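Long-range contact in peptidase M16 domain protein (Alicyclobacillus acidocaldarius subsp. acidocaldarius DSM 446, PDB 4XEA), which is a putative M16-family metallopeptidase that probably cleaves peptides at a metal site and holds a nickel ion in the crystal: residues A[155-159]-A[255-259]. Numbering follows the deposited sequence.
Sequences AMYHE and VGWKE
A buried contact between the end of a helix and a sheet joins the two halves of the chain: the C-terminal end of helix 144-156 and the loop after it lie on strand 252-258, the middle strand of a five-stranded mixed sheet. The closest CA atoms are those of M156 and K258, 6.9 Å apart, and both CA-to-CB bonds point toward the other segment. K258 is fully extended, all four chi angles t, so its chain runs past M156 (CG to CG 3.7 Å) and Y157 (K258 CE to Y157 CD1 3.8 Å) until NZ donates a hydrogen bond to M156 O at 2.9 Å. This carbonyl lies at the helix end, where Y157 (phi/psi -106/130) leaves helical geometry. The ammonium also hydrogen-bonds to P234 O and T236 O and forms a salt bridge with E233, so these residues, which precede strand 241-246, surround it together with the helix end. M156, a selenomethionine with chi1 and chi2 t and chi3 m, lays CE on the strand backbone, 3.6 Å from both G256 C and W257 N. In the M16 fold two related alpha/beta halves are joined by a linker; here a helix of the insulinase-like part packs on a strand of the part belonging to the inactive-domain family. G256 lacks a side chain where a CB would clash with M156 CE. H158 sets its ring edge beside K258, CD2 3.8 Å from NZ, while its NE2 hydrogen-bonds to T236 O. The CA-to-CB bond of W257 points away from the helix end, and its side chain touches L336 of helix 325-342. One water bridges the segments, accepting from Y157 OH (2.8 Å) and donating to E259 O (2.7 Å).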
ATOM      1  N   ALA A 155      -8.892  26.955   6.323  1.00 41.45           N
ATOM      2  CA  ALA A 155      -8.238  27.967   7.159  1.00 42.78           C
ATOM      3  C   ALA A 155      -7.107  28.683   6.369  1.00 41.83           C
ATOM      4  O   ALA A 155      -6.950  29.920   6.427  1.00 42.98           O
ATOM      5  CB  ALA A 155      -7.714  27.310   8.443  1.00 42.56           C
HETATM    6  N   MSE A 156      -6.336  27.907   5.619  1.00 40.52           N
HETATM    7  CA  MSE A 156      -5.181  28.418   4.911  1.00 40.07           C
HETATM    8  C   MSE A 156      -5.515  29.360   3.734  1.00 38.95           C
HETATM    9  O   MSE A 156      -4.860  30.396   3.571  1.00 37.46           O
HETATM   10  CB  MSE A 156      -4.314  27.247   4.445  1.00 38.49           C
HETATM   11  CG  MSE A 156      -3.091  27.588   3.656  1.00 40.07           C
HETATM   12 SE   MSE A 156      -1.930  26.056   3.299  0.79 42.10          SE
HETATM   13  CE  MSE A 156      -1.349  25.726   5.010  1.00 30.39           C
ATOM     14  N   TYR A 157      -6.526  28.993   2.947  1.00 38.32           N
ATOM     15  CA  TYR A 157      -6.792  29.622   1.665  1.00 37.44           C
ATOM     16  C   TYR A 157      -8.013  30.534   1.759  1.00 38.76           C
ATOM     17  O   TYR A 157      -9.064  30.151   2.258  1.00 39.10           O
ATOM     18  CB  TYR A 157      -6.910  28.549   0.523  1.00 37.15           C
ATOM     19  CG  TYR A 157      -5.595  27.993   0.146  1.00 35.04           C
ATOM     20  CD1 TYR A 157      -4.741  28.680  -0.725  1.00 35.70           C
ATOM     21  CD2 TYR A 157      -5.130  26.798   0.707  1.00 33.32           C
ATOM     22  CE1 TYR A 157      -3.469  28.163  -1.077  1.00 33.83           C
ATOM     23  CE2 TYR A 157      -3.875  26.285   0.362  1.00 33.56           C
ATOM     24  CZ  TYR A 157      -3.043  26.979  -0.483  1.00 33.27           C
ATOM     25  OH  TYR A 157      -1.823  26.463  -0.736  1.00 31.84           O
ATOM     26  N   HIS A 158      -7.865  31.771   1.276  1.00 38.09           N
ATOM     27  CA  HIS A 158      -8.958  32.712   1.236  1.00 39.28           C
ATOM     28  C   HIS A 158      -9.938  32.452   0.086  1.00 39.96           C
ATOM     29  O   HIS A 158     -11.144  32.569   0.283  1.00 39.57           O
ATOM     30  CB  HIS A 158      -8.449  34.157   1.058  1.00 40.07           C
ATOM     31  CG  HIS A 158      -7.595  34.653   2.184  1.00 38.24           C
ATOM     32  ND1 HIS A 158      -7.945  35.737   2.961  1.00 38.09           N
ATOM     33  CD2 HIS A 158      -6.381  34.253   2.618  1.00 35.46           C
ATOM     34  CE1 HIS A 158      -7.002  35.940   3.865  1.00 38.21           C
ATOM     35  NE2 HIS A 158      -6.055  35.037   3.690  1.00 36.12           N
ATOM     36  N   GLU A 159      -9.401  32.240  -1.109  1.00 39.72           N
ATOM     37  CA  GLU A 159     -10.199  32.253  -2.357  1.00 42.14           C
ATOM     38  C   GLU A 159      -9.815  31.140  -3.342  1.00 39.65           C
ATOM     39  O   GLU A 159     -10.626  30.781  -4.175  1.00 39.55           O
ATOM     40  CB  GLU A 159      -9.964  33.550  -3.168  1.00 44.16           C
ATOM     41  CG  GLU A 159     -10.294  34.832  -2.561  1.00 51.81           C
ATOM     42  CD  GLU A 159      -9.287  35.949  -2.977  1.00 57.82           C
ATOM     43  OE1 GLU A 159      -9.213  36.323  -4.188  1.00 58.57           O
ATOM     44  OE2 GLU A 159      -8.603  36.467  -2.047  1.00 59.98           O
ATOM     45  N   VAL A 255      -0.329  20.674  11.123  1.00 40.74           N
ATOM     46  CA  VAL A 255       0.292  21.953  10.975  1.00 39.17           C
ATOM     47  C   VAL A 255       0.680  22.101   9.500  1.00 38.87           C
ATOM     48  O   VAL A 255       1.270  21.163   8.895  1.00 39.39           O
ATOM     49  CB  VAL A 255       1.549  22.091  11.837  1.00 40.48           C
ATOM     50  CG1 VAL A 255       2.090  23.548  11.733  1.00 39.66           C
ATOM     51  CG2 VAL A 255       1.267  21.719  13.312  1.00 43.16           C
ATOM     52  N   GLY A 256       0.314  23.238   8.912  1.00 36.49           N
ATOM     53  CA  GLY A 256       0.628  23.513   7.546  1.00 36.06           C
ATOM     54  C   GLY A 256       1.273  24.854   7.293  1.00 35.57           C
ATOM     55  O   GLY A 256       1.150  25.774   8.085  1.00 35.77           O
ATOM     56  N   TRP A 257       1.988  24.939   6.169  1.00 35.52           N
ATOM     57  CA  TRP A 257       2.609  26.182   5.705  1.00 34.29           C
ATOM     58  C   TRP A 257       2.227  26.413   4.262  1.00 33.88           C
ATOM     59  O   TRP A 257       2.271  25.513   3.441  1.00 33.07           O
ATOM     60  CB  TRP A 257       4.120  26.130   5.834  1.00 34.68           C
ATOM     61  CG  TRP A 257       4.587  26.103   7.265  1.00 38.06           C
ATOM     62  CD1 TRP A 257       4.967  27.160   8.024  1.00 38.97           C
ATOM     63  CD2 TRP A 257       4.757  24.934   8.079  1.00 38.90           C
ATOM     64  NE1 TRP A 257       5.397  26.725   9.270  1.00 40.67           N
ATOM     65  CE2 TRP A 257       5.231  25.367   9.340  1.00 42.90           C
ATOM     66  CE3 TRP A 257       4.546  23.566   7.861  1.00 38.03           C
ATOM     67  CZ2 TRP A 257       5.491  24.469  10.395  1.00 43.08           C
ATOM     68  CZ3 TRP A 257       4.775  22.678   8.895  1.00 40.38           C
ATOM     69  CH2 TRP A 257       5.252  23.130  10.154  1.00 42.22           C
ATOM     70  N   LYS A 258       1.858  27.653   3.977  1.00 33.96           N
ATOM     71  CA  LYS A 258       1.307  28.062   2.702  1.00 34.58           C
ATOM     72  C   LYS A 258       2.430  28.668   1.829  1.00 33.42           C
ATOM     73  O   LYS A 258       3.018  29.680   2.224  1.00 34.71           O
ATOM     74  CB  LYS A 258       0.307  29.185   3.017  1.00 34.58           C
ATOM     75  CG  LYS A 258      -0.578  29.653   1.856  1.00 34.99           C
ATOM     76  CD  LYS A 258      -1.510  30.740   2.333  1.00 36.66           C
ATOM     77  CE  LYS A 258      -2.517  31.020   1.286  1.00 37.10           C
ATOM     78  NZ  LYS A 258      -3.416  32.075   1.681  1.00 36.14           N
ATOM     79  N   GLU A 259       2.666  28.122   0.635  1.00 34.32           N
ATOM     80  CA  GLU A 259       3.505  28.810  -0.347  1.00 34.55           C
ATOM     81  C   GLU A 259       2.799  30.074  -0.859  1.00 35.05           C
ATOM     82  O   GLU A 259       1.568  30.070  -1.059  1.00 34.50           O
ATOM     83  CB  GLU A 259       3.855  27.944  -1.559  1.00 35.41           C
ATOM     84  CG  GLU A 259       4.638  26.681  -1.292  1.00 37.17           C
ATOM     85  CD  GLU A 259       6.128  26.925  -1.043  1.00 38.04           C
ATOM     86  OE1 GLU A 259       6.624  28.081  -1.154  1.00 40.02           O
ATOM     87  OE2 GLU A 259       6.801  25.914  -0.746  1.00 38.33           O
TER
HETATM   88  O   HOH W   1      -0.252  28.311  -2.032  1.00 31.79           O